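Local structure of molybdopterin converting factor, subunit 1 (Pyrococcus furiosus, 1VJK) at residues Glu29-Pro34 / Lys47-Lys52; Phe58-Asp63 / Val77-Glu82; Val68-Asn73 / Val89-Pro94. The protein probably serves molybdopterin biosynthesis as the small, MoaD-like subunit of the converting factor, a ubiquitin-fold sulfur carrier. One frame throughout, in Å; residues are numbered along the deposited sequence.

Interaction 1: Glu29-Pro34 / Lys47-Lys52; sequences EEIELP and KKRHEK
Strand residues 29-33 pass the C-terminal end of helix 39-49 with 9.9 Å between Ile31 CA and Arg49 CA, so long side chains have to close the gap. His50 is the first residue to leave the helical conformation. The carboxylate of Glu29, at the end of an extended chain, offers one oxygen to each of two donors, His50 and Arg49. Glu29 OE2 takes the N-H of His50 NE2 through its syn lone pair at 2.7 Å; the bond is nearly straight (166°) and lies in the imidazole plane. Arg49 NH1 meets Glu29 OE1 at 3.0 Å in a salt bridge, coming from above the carboxylate plane, with the two flat groups turned 73° apart. This is the beta-grasp layout of a ubiquitin-like protein, the helix packed across a mixed sheet with 28-33 as one of its two edge strands. One face of the guanidinium rests on Ile31, whose CG1 lies 3.8 Å from Arg49 NH1, while Arg49 NE forms a salt bridge with Glu45 on the same helix. Tyr16 OH gives OE2 of Glu29 a further hydrogen bond. Arg49 CB sits over the centre of the His50 ring, 3.7 Å above its plane. The adjacent carboxylate probably favours a protonated imidazole, although the guanidinium nearby would oppose it.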
loop_
_atom_site.group_PDB
_atom_site.type_symbol
_atom_site.label_atom_id
_atom_site.label_comp_id
_atom_site.label_asym_id
_atom_site.label_seq_id
_atom_site.Cartn_x
_atom_site.Cartn_y
_atom_site.Cartn_z
ATOM N N GLU A 29 0.886 6.442 7.666
ATOM C CA GLU A 29 1.260 7.675 7.005
ATOM C C GLU A 29 0.220 8.070 5.995
ATOM O O GLU A 29 -0.404 7.204 5.369
ATOM C CB GLU A 29 2.715 7.683 6.428
ATOM C CG GLU A 29 2.853 7.206 5.004
ATOM C CD GLU A 29 4.304 7.157 4.514
ATOM O OE1 GLU A 29 5.011 8.226 4.397
ATOM O OE2 GLU A 29 4.675 6.042 4.177
ATOM N N GLU A 30 0.009 9.362 5.850
ATOM C CA GLU A 30 -0.865 9.902 4.839
ATOM C C GLU A 30 -0.092 10.135 3.578
ATOM O O GLU A 30 0.971 10.794 3.603
ATOM C CB GLU A 30 -1.497 11.207 5.309
ATOM C CG GLU A 30 -2.292 11.076 6.589
ATOM C CD GLU A 30 -2.951 12.382 7.008
ATOM O OE1 GLU A 30 -2.229 13.400 7.281
ATOM O OE2 GLU A 30 -4.203 12.405 7.077
ATOM N N ILE A 31 -0.610 9.661 2.458
ATOM C CA ILE A 31 0.056 9.829 1.189
ATOM C C ILE A 31 -0.865 10.536 0.209
ATOM O O ILE A 31 -1.952 10.033 -0.142
ATOM C CB ILE A 31 0.537 8.470 0.625
ATOM C CG1 ILE A 31 1.528 7.821 1.608
ATOM C CG2 ILE A 31 1.248 8.709 -0.725
ATOM C CD1 ILE A 31 2.277 6.616 1.099
ATOM N N GLU A 32 -0.453 11.719 -0.214
ATOM C CA GLU A 32 -1.170 12.493 -1.219
ATOM C C GLU A 32 -0.738 12.022 -2.607
ATOM O O GLU A 32 0.457 11.938 -2.902
ATOM C CB GLU A 32 -0.888 13.978 -1.036
ATOM C CG GLU A 32 -1.434 14.558 0.282
ATOM C CD GLU A 32 -1.194 16.061 0.464
ATOM O OE1 GLU A 32 -0.829 16.763 -0.501
ATOM O OE2 GLU A 32 -1.417 16.588 1.591
ATOM N N LEU A 33 -1.724 11.698 -3.440
ATOM C CA LEU A 33 -1.500 11.155 -4.762
ATOM C C LEU A 33 -2.221 12.016 -5.781
ATOM O O LEU A 33 -3.211 12.650 -5.446
ATOM C CB LEU A 33 -2.027 9.708 -4.835
ATOM C CG LEU A 33 -1.309 8.717 -3.934
ATOM C CD1 LEU A 33 -2.105 7.407 -3.887
ATOM C CD2 LEU A 33 0.106 8.507 -4.488
ATOM N N PRO A 34 -1.739 12.063 -7.027
ATOM C CA PRO A 34 -2.423 12.831 -8.065
ATOM C C PRO A 34 -3.782 12.244 -8.412
ATOM O O PRO A 34 -4.033 11.048 -8.229
ATOM C CB PRO A 34 -1.473 12.747 -9.274
ATOM C CG PRO A 34 -0.230 12.193 -8.782
ATOM C CD PRO A 34 -0.501 11.427 -7.526
ATOM N N LYS A 47 7.358 2.617 -2.368
ATOM C CA LYS A 47 8.733 2.234 -2.711
ATOM C C LYS A 47 9.657 3.450 -2.870
ATOM O O LYS A 47 10.854 3.379 -2.505
ATOM C CB LYS A 47 8.745 1.385 -3.978
ATOM C CG LYS A 47 8.062 0.077 -3.812
ATOM C CD LYS A 47 8.046 -0.658 -5.165
ATOM C CE LYS A 47 7.363 -1.980 -5.068
ATOM N NZ LYS A 47 7.099 -2.454 -6.474
ATOM N N LYS A 48 9.122 4.550 -3.392
ATOM C CA LYS A 48 9.894 5.770 -3.559
ATOM C C LYS A 48 10.212 6.406 -2.209
ATOM O O LYS A 48 11.314 6.939 -2.012
ATOM C CB LYS A 48 9.118 6.755 -4.438
ATOM C CG LYS A 48 9.845 8.062 -4.704
ATOM C CD LYS A 48 9.053 8.951 -5.665
ATOM C CE LYS A 48 9.836 10.210 -5.977
ATOM N NZ LYS A 48 9.913 11.101 -4.771
ATOM N N ARG A 49 9.262 6.384 -1.277
ATOM C CA ARG A 49 9.474 6.988 0.027
ATOM C C ARG A 49 10.361 6.136 0.923
ATOM O O ARG A 49 11.065 6.643 1.794
ATOM C CB ARG A 49 8.139 7.180 0.727
ATOM C CG ARG A 49 7.309 8.232 0.116
ATOM C CD ARG A 49 6.086 8.500 0.926
ATOM N NE ARG A 49 5.286 9.576 0.321
ATOM C CZ ARG A 49 4.490 10.400 1.005
ATOM N NH1 ARG A 49 4.335 10.270 2.318
ATOM N NH2 ARG A 49 3.819 11.313 0.340
ATOM N N HIS A 50 10.249 4.827 0.753
ATOM C CA HIS A 50 10.879 3.875 1.659
ATOM C C HIS A 50 11.570 2.813 0.843
ATOM O O HIS A 50 10.967 1.762 0.513
ATOM C CB HIS A 50 9.824 3.222 2.567
ATOM C CG HIS A 50 8.932 4.205 3.247
ATOM N ND1 HIS A 50 9.398 5.182 4.114
ATOM C CD2 HIS A 50 7.597 4.383 3.161
ATOM C CE1 HIS A 50 8.371 5.900 4.543
ATOM N NE2 HIS A 50 7.270 5.427 3.993
ATOM N N GLU A 51 12.842 3.063 0.537
ATOM C CA GLU A 51 13.565 2.238 -0.433
ATOM C C GLU A 51 13.654 0.766 -0.057
ATOM O O GLU A 51 13.818 -0.071 -0.941
ATOM C CB GLU A 51 14.955 2.802 -0.705
ATOM C CG GLU A 51 15.887 2.810 0.488
ATOM C CD GLU A 51 17.193 3.514 0.194
ATOM O OE1 GLU A 51 17.421 3.862 -0.981
ATOM O OE2 GLU A 51 17.985 3.712 1.144
ATOM N N LYS A 52 13.525 0.443 1.228
ATOM C CA LYS A 52 13.581 -0.978 1.638
ATOM C C LYS A 52 12.412 -1.781 1.067
ATOM O O LYS A 52 12.487 -3.016 0.990
ATOM C CB LYS A 52 13.661 -1.124 3.155
ATOM C CG LYS A 52 14.951 -0.567 3.735
ATOM C CD LYS A 52 15.101 -0.912 5.204
ATOM C CE LYS A 52 14.748 0.279 6.108
ATOM N NZ LYS A 52 15.418 0.201 7.464
#

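Interaction 2: Phe58-Asp63 / Val77-Glu82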
loop_
_atom_site.group_PDB
_atom_site.type_symbol
_atom_site.label_atom_id
_atom_site.label_comp_id
_atom_site.label_asym_id
_atom_site.label_seq_id
_atom_site.Cartn_x
_atom_site.Cartn_y
_atom_site.Cartn_z
ATOM N N PHE A 58 5.135 -7.202 -3.926
ATOM C CA PHE A 58 3.719 -6.949 -3.638
ATOM C C PHE A 58 2.849 -7.864 -4.471
ATOM O O PHE A 58 3.063 -8.033 -5.671
ATOM C CB PHE A 58 3.347 -5.492 -3.958
ATOM C CG PHE A 58 3.887 -4.474 -2.972
ATOM C CD1 PHE A 58 3.015 -3.753 -2.164
ATOM C CD2 PHE A 58 5.253 -4.218 -2.884
ATOM C CE1 PHE A 58 3.495 -2.798 -1.253
ATOM C CE2 PHE A 58 5.750 -3.261 -1.975
ATOM C CZ PHE A 58 4.864 -2.556 -1.172
ATOM N N GLY A 59 1.859 -8.432 -3.824
ATOM C CA GLY A 59 0.887 -9.243 -4.517
ATOM C C GLY A 59 -0.279 -8.409 -4.999
ATOM O O GLY A 59 -0.537 -7.275 -4.540
ATOM N N GLU A 60 -0.995 -8.982 -5.955
ATOM C CA GLU A 60 -2.228 -8.394 -6.424
ATOM C C GLU A 60 -3.368 -9.165 -5.795
ATOM O O GLU A 60 -3.480 -10.398 -5.993
ATOM C CB GLU A 60 -2.297 -8.437 -7.941
ATOM C CG GLU A 60 -3.482 -7.659 -8.480
ATOM C CD GLU A 60 -3.393 -7.314 -9.960
ATOM O OE1 GLU A 60 -2.625 -7.975 -10.718
ATOM O OE2 GLU A 60 -4.137 -6.409 -10.382
ATOM N N GLY A 61 -4.212 -8.464 -5.047
ATOM C CA GLY A 61 -5.230 -9.099 -4.229
ATOM C C GLY A 61 -4.599 -9.995 -3.186
ATOM O O GLY A 61 -3.479 -9.743 -2.701
ATOM N N TYR A 62 -5.289 -11.073 -2.843
ATOM C CA TYR A 62 -4.727 -12.044 -1.939
ATOM C C TYR A 62 -3.675 -12.888 -2.667
ATOM O O TYR A 62 -3.939 -13.442 -3.747
ATOM C CB TYR A 62 -5.813 -12.944 -1.346
ATOM C CG TYR A 62 -5.237 -13.983 -0.421
ATOM C CD1 TYR A 62 -4.795 -13.632 0.859
ATOM C CD2 TYR A 62 -5.106 -15.325 -0.822
ATOM C CE1 TYR A 62 -4.233 -14.572 1.716
ATOM C CE2 TYR A 62 -4.543 -16.275 0.038
ATOM C CZ TYR A 62 -4.124 -15.897 1.308
ATOM O OH TYR A 62 -3.570 -16.820 2.161
ATOM N N ASP A 63 -2.487 -12.979 -2.073
ATOM C CA ASP A 63 -1.399 -13.768 -2.623
ATOM C C ASP A 63 -0.440 -14.186 -1.526
ATOM O O ASP A 63 0.306 -13.375 -1.003
ATOM C CB ASP A 63 -0.689 -12.976 -3.728
ATOM C CG ASP A 63 0.417 -13.758 -4.408
ATOM O OD1 ASP A 63 0.724 -14.912 -4.003
ATOM O OD2 ASP A 63 1.042 -13.268 -5.366
ATOM N N VAL A 77 -8.258 -5.832 -3.615
ATOM C CA VAL A 77 -8.606 -5.181 -4.878
ATOM C C VAL A 77 -7.499 -5.381 -5.909
ATOM O O VAL A 77 -6.398 -5.855 -5.592
ATOM C CB VAL A 77 -8.841 -3.659 -4.709
ATOM C CG1 VAL A 77 -10.041 -3.361 -3.810
ATOM C CG2 VAL A 77 -7.582 -3.000 -4.175
ATOM N N SER A 78 -7.799 -4.997 -7.153
ATOM C CA SER A 78 -6.819 -5.101 -8.215
ATOM C C SER A 78 -5.805 -3.945 -8.152
ATOM O O SER A 78 -6.038 -2.916 -7.491
ATOM C CB SER A 78 -7.515 -5.116 -9.561
ATOM O OG SER A 78 -7.766 -3.814 -9.990
ATOM N N TRP A 79 -4.690 -4.109 -8.855
ATOM C CA TRP A 79 -3.709 -3.021 -8.911
ATOM C C TRP A 79 -4.220 -1.811 -9.665
ATOM O O TRP A 79 -3.708 -0.721 -9.499
ATOM C CB TRP A 79 -2.392 -3.471 -9.527
ATOM C CG TRP A 79 -1.505 -4.278 -8.591
ATOM C CD1 TRP A 79 -1.666 -4.433 -7.241
ATOM C CD2 TRP A 79 -0.333 -5.019 -8.939
ATOM N NE1 TRP A 79 -0.660 -5.222 -6.728
ATOM C CE2 TRP A 79 0.172 -5.597 -7.749
ATOM C CE3 TRP A 79 0.349 -5.257 -10.141
ATOM C CZ2 TRP A 79 1.322 -6.400 -7.728
ATOM C CZ3 TRP A 79 1.500 -6.063 -10.117
ATOM C CH2 TRP A 79 1.966 -6.621 -8.917
ATOM N N ASP A 80 -5.237 -1.986 -10.497
ATOM C CA ASP A 80 -5.765 -0.865 -11.252
ATOM C C ASP A 80 -6.979 -0.226 -10.622
ATOM O O ASP A 80 -7.560 0.702 -11.177
ATOM C CB ASP A 80 -5.961 -1.235 -12.718
ATOM C CG ASP A 80 -4.657 -1.488 -13.375
ATOM O OD1 ASP A 80 -3.899 -0.492 -13.532
ATOM O OD2 ASP A 80 -4.275 -2.644 -13.688
ATOM N N GLU A 81 -7.292 -0.656 -9.392
ATOM C CA GLU A 81 -8.384 -0.056 -8.634
ATOM C C GLU A 81 -8.074 1.413 -8.381
ATOM O O GLU A 81 -6.971 1.745 -7.913
ATOM C CB GLU A 81 -8.555 -0.810 -7.313
ATOM C CG GLU A 81 -9.674 -0.290 -6.437
ATOM C CD GLU A 81 -11.054 -0.783 -6.837
ATOM O OE1 GLU A 81 -11.181 -1.621 -7.772
ATOM O OE2 GLU A 81 -12.031 -0.308 -6.209
ATOM N N GLU A 82 -9.034 2.276 -8.679
ATOM C CA GLU A 82 -8.865 3.703 -8.507
ATOM C C GLU A 82 -9.054 4.070 -7.035
ATOM O O GLU A 82 -10.043 3.675 -6.412
ATOM C CB GLU A 82 -9.782 4.484 -9.483
ATOM C CG GLU A 82 -9.293 4.261 -10.940
ATOM C CD GLU A 82 -10.329 4.442 -12.051
ATOM O OE1 GLU A 82 -11.328 5.166 -11.837
ATOM O OE2 GLU A 82 -10.113 3.864 -13.168
HETATM O O HOH W 1 -3.839 -5.509 -4.835
#
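Two donors grip the carbonyl oxygen of Val77. A water donates to Val77 O at 2.7 Å, and Gly61 N adds a weak, bent bond of 3.4 Å to the same atom. Gly61 N also donates to that water at 3.0 Å, so the amide, the carbonyl and the water close a small triangle that bridges the two loops where their backbones come nearest. Gly61 has a positive phi of 61°, a turn of the chain that glycine adopts readily.

Beside this bridge, Glu60 reaches across to Trp79. Its CG is anti to the backbone N and the chain stays extended, which carries OE2 to the amide of Trp79: Trp79 N donates to Glu60 OE2 at 2.8 Å along an almost straight line (173°). On the way the side chain lies over one face of the indole. Glu60 CB stands 3.8 Å from the centroid of the five-membered ring of Trp79 in a CH-pi contact, and the carboxylate is stacked nearly parallel to the ring. The rim of the indole is held as well. Trp79 NE1 donates to Gly59 O at 3.0 Å, approaching from above the carbonyl plane, and Trp79 CZ2 lies 3.2 Å from Phe58 O.

Asp80 OD2 comes to 5.0 Å from Glu60 OE2, like charges whose repulsion, if felt, is probably eased by the salt bridges of Asp80 OD1 to Arg38 and Arg40. Trp79 and Phe58 both pack on Ile43 of helix 39-49. The residues from Ser78 to Glu81 form a type I beta turn, closed by Glu81 N on Ser78 O. The contact thus ties the loop after helix 39-49 to the connection between strands 69-72 and 88-92, at the edge of a beta-grasp sheet consistent with the ThiS/MoaD family.

Interaction 3: Val68-Asn73 / Val89-Pro94; sequences VNIAVN and VGVFPP
Four backbone hydrogen bonds join the antiparallel strands 69-72 and 89-92, an edge pair of the beta-grasp sheet whose short axes run 4.6 Å apart at 164°. Asn69 and Phe92 exchange two of them, with Asn69 N reaching Phe92 O at 2.9 Å; Ala71 and Gly90 exchange the other two. The non-hydrogen-bonded pair Ile70-Val91 lies between them and Val72-Val89 follows beyond Ala71-Gly90, all four side chains on the face that packs against helix 39-49. There Ile70 CG2 meets Val91 CG2 at 4.1 Å, and the tighter touch of Val68 CG1 on Val91 CG1, at 3.6 Å, extends the apolar row beyond the strand.

On the other face, with Asn69 and Ala71, lies Phe92. Its CG sits between the backbone N and the carbonyl carbon (chi1 45°), the crowded position, which folds the ring back over the neighbouring strand. Asn69 O lies over the centre of the Phe92 ring, 3.4 Å from its plane, while Asn69 CB touches Phe92 CE1 at 3.5 Å and Ala71 CB meets the ring edge. Farther out, the Pro94 and Asn69 side chains cross at about a right angle, Pro94 CG near the amide. That amide is held by Asp63 O and by its neighbour's carbonyl: Asn69 ND2 donates to Val68 O at 2.9 Å.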
loop_
_atom_site.group_PDB
_atom_site.type_symbol
_atom_site.label_atom_id
_atom_site.label_comp_id
_atom_site.label_asym_id
_atom_site.label_seq_id
_atom_site.Cartn_x
_atom_site.Cartn_y
_atom_site.Cartn_z
ATOM N N VAL A 68 4.142 -8.947 0.428
ATOM C CA VAL A 68 3.218 -7.928 0.892
ATOM C C VAL A 68 1.890 -8.146 0.197
ATOM O O VAL A 68 1.856 -8.387 -1.006
ATOM C CB VAL A 68 3.697 -6.490 0.492
ATOM C CG1 VAL A 68 2.803 -5.417 1.113
ATOM C CG2 VAL A 68 5.159 -6.226 0.874
ATOM N N ASN A 69 0.806 -7.993 0.953
ATOM C CA ASN A 69 -0.520 -7.831 0.373
ATOM C C ASN A 69 -1.083 -6.520 0.861
ATOM O O ASN A 69 -0.650 -5.978 1.897
ATOM C CB ASN A 69 -1.489 -8.953 0.816
ATOM C CG ASN A 69 -1.255 -10.321 0.115
ATOM O OD1 ASN A 69 -2.032 -11.255 0.349
ATOM N ND2 ASN A 69 -0.210 -10.443 -0.714
ATOM N N ILE A 70 -2.045 -5.994 0.108
ATOM C CA ILE A 70 -2.691 -4.727 0.503
ATOM C C ILE A 70 -4.192 -4.884 0.518
ATOM O O ILE A 70 -4.739 -5.821 -0.093
ATOM C CB ILE A 70 -2.272 -3.522 -0.393
ATOM C CG1 ILE A 70 -2.816 -3.657 -1.829
ATOM C CG2 ILE A 70 -0.739 -3.271 -0.327
ATOM C CD1 ILE A 70 -4.243 -3.025 -2.047
ATOM N N ALA A 71 -4.865 -4.022 1.255
ATOM C CA ALA A 71 -6.316 -3.979 1.246
ATOM C C ALA A 71 -6.737 -2.542 1.284
ATOM O O ALA A 71 -6.100 -1.693 1.938
ATOM C CB ALA A 71 -6.914 -4.750 2.435
ATOM N N VAL A 72 -7.798 -2.228 0.561
ATOM C CA VAL A 72 -8.362 -0.887 0.549
ATOM C C VAL A 72 -9.694 -0.896 1.265
ATOM O O VAL A 72 -10.625 -1.601 0.825
ATOM C CB VAL A 72 -8.554 -0.357 -0.880
ATOM C CG1 VAL A 72 -9.198 1.050 -0.839
ATOM C CG2 VAL A 72 -7.212 -0.325 -1.629
ATOM N N ASN A 73 -9.800 -0.134 2.353
ATOM C CA ASN A 73 -10.982 -0.154 3.223
ATOM C C ASN A 73 -11.421 -1.589 3.545
ATOM O O ASN A 73 -12.621 -1.924 3.516
ATOM C CB ASN A 73 -12.119 0.648 2.581
ATOM C CG ASN A 73 -11.716 2.059 2.302
ATOM O OD1 ASN A 73 -11.013 2.670 3.116
ATOM N ND2 ASN A 73 -12.124 2.588 1.170
ATOM N N VAL A 89 -5.526 2.227 3.343
ATOM C CA VAL A 89 -4.853 1.120 2.686
ATOM C C VAL A 89 -3.941 0.408 3.654
ATOM O O VAL A 89 -2.994 1.019 4.172
ATOM C CB VAL A 89 -4.072 1.609 1.440
ATOM C CG1 VAL A 89 -3.449 0.435 0.713
ATOM C CG2 VAL A 89 -4.987 2.358 0.489
ATOM N N GLY A 90 -4.196 -0.872 3.920
ATOM C CA GLY A 90 -3.331 -1.659 4.774
ATOM C C GLY A 90 -2.231 -2.294 3.937
ATOM O O GLY A 90 -2.447 -2.678 2.776
ATOM N N VAL A 91 -1.046 -2.385 4.550
ATOM C CA VAL A 91 0.156 -2.955 3.948
ATOM C C VAL A 91 0.686 -3.975 4.930
ATOM O O VAL A 91 1.169 -3.613 6.007
ATOM C CB VAL A 91 1.205 -1.846 3.671
ATOM C CG1 VAL A 91 2.496 -2.448 3.130
ATOM C CG2 VAL A 91 0.651 -0.839 2.657
ATOM N N PHE A 92 0.579 -5.269 4.591
ATOM C CA PHE A 92 0.772 -6.322 5.591
ATOM C C PHE A 92 1.350 -7.593 4.988
ATOM O O PHE A 92 1.196 -7.844 3.784
ATOM C CB PHE A 92 -0.592 -6.670 6.268
ATOM C CG PHE A 92 -1.744 -6.811 5.300
ATOM C CD1 PHE A 92 -2.044 -8.043 4.699
ATOM C CD2 PHE A 92 -2.535 -5.697 4.994
ATOM C CE1 PHE A 92 -3.127 -8.134 3.788
ATOM C CE2 PHE A 92 -3.571 -5.777 4.101
ATOM C CZ PHE A 92 -3.889 -7.004 3.492
ATOM N N PRO A 93 1.964 -8.441 5.813
ATOM C CA PRO A 93 2.353 -9.767 5.309
ATOM C C PRO A 93 1.096 -10.567 4.965
ATOM O O PRO A 93 0.087 -10.396 5.639
ATOM C CB PRO A 93 3.117 -10.389 6.477
ATOM C CG PRO A 93 2.761 -9.602 7.681
ATOM C CD PRO A 93 2.272 -8.258 7.248
ATOM N N PRO A 94 1.127 -11.404 3.930
ATOM C CA PRO A 94 -0.080 -12.155 3.576
ATOM C C PRO A 94 -0.635 -12.917 4.777
ATOM O O PRO A 94 0.135 -13.545 5.546
ATOM C CB PRO A 94 0.394 -13.114 2.483
ATOM C CG PRO A 94 1.568 -12.425 1.879
ATOM C CD PRO A 94 2.260 -11.693 3.022
#

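Overall arrangement
Interactions 2 and 3 are interlocked: their segments alternate along the chain, their centres lie about 9 Å apart, and Gly59 N reaches Val68 O at 2.8 Å, a probable hydrogen bond, while Asp63 O packs on Pro94 CG at 3.3 Å. Interaction 1 lies on the opposite side of the chain's centre from both, about 17 Å from interaction 2 and 14 Å from interaction 3, centre to centre. It touches interaction 2 by packing, Lys47 CE on Phe58 CE2 at 3.7 Å. Interactions 1 and 3 involve the two outermost strands of one sheet. No ligand marks a site; in MoaD relatives the C-terminal tail, here following 89-94, carries the sulfur.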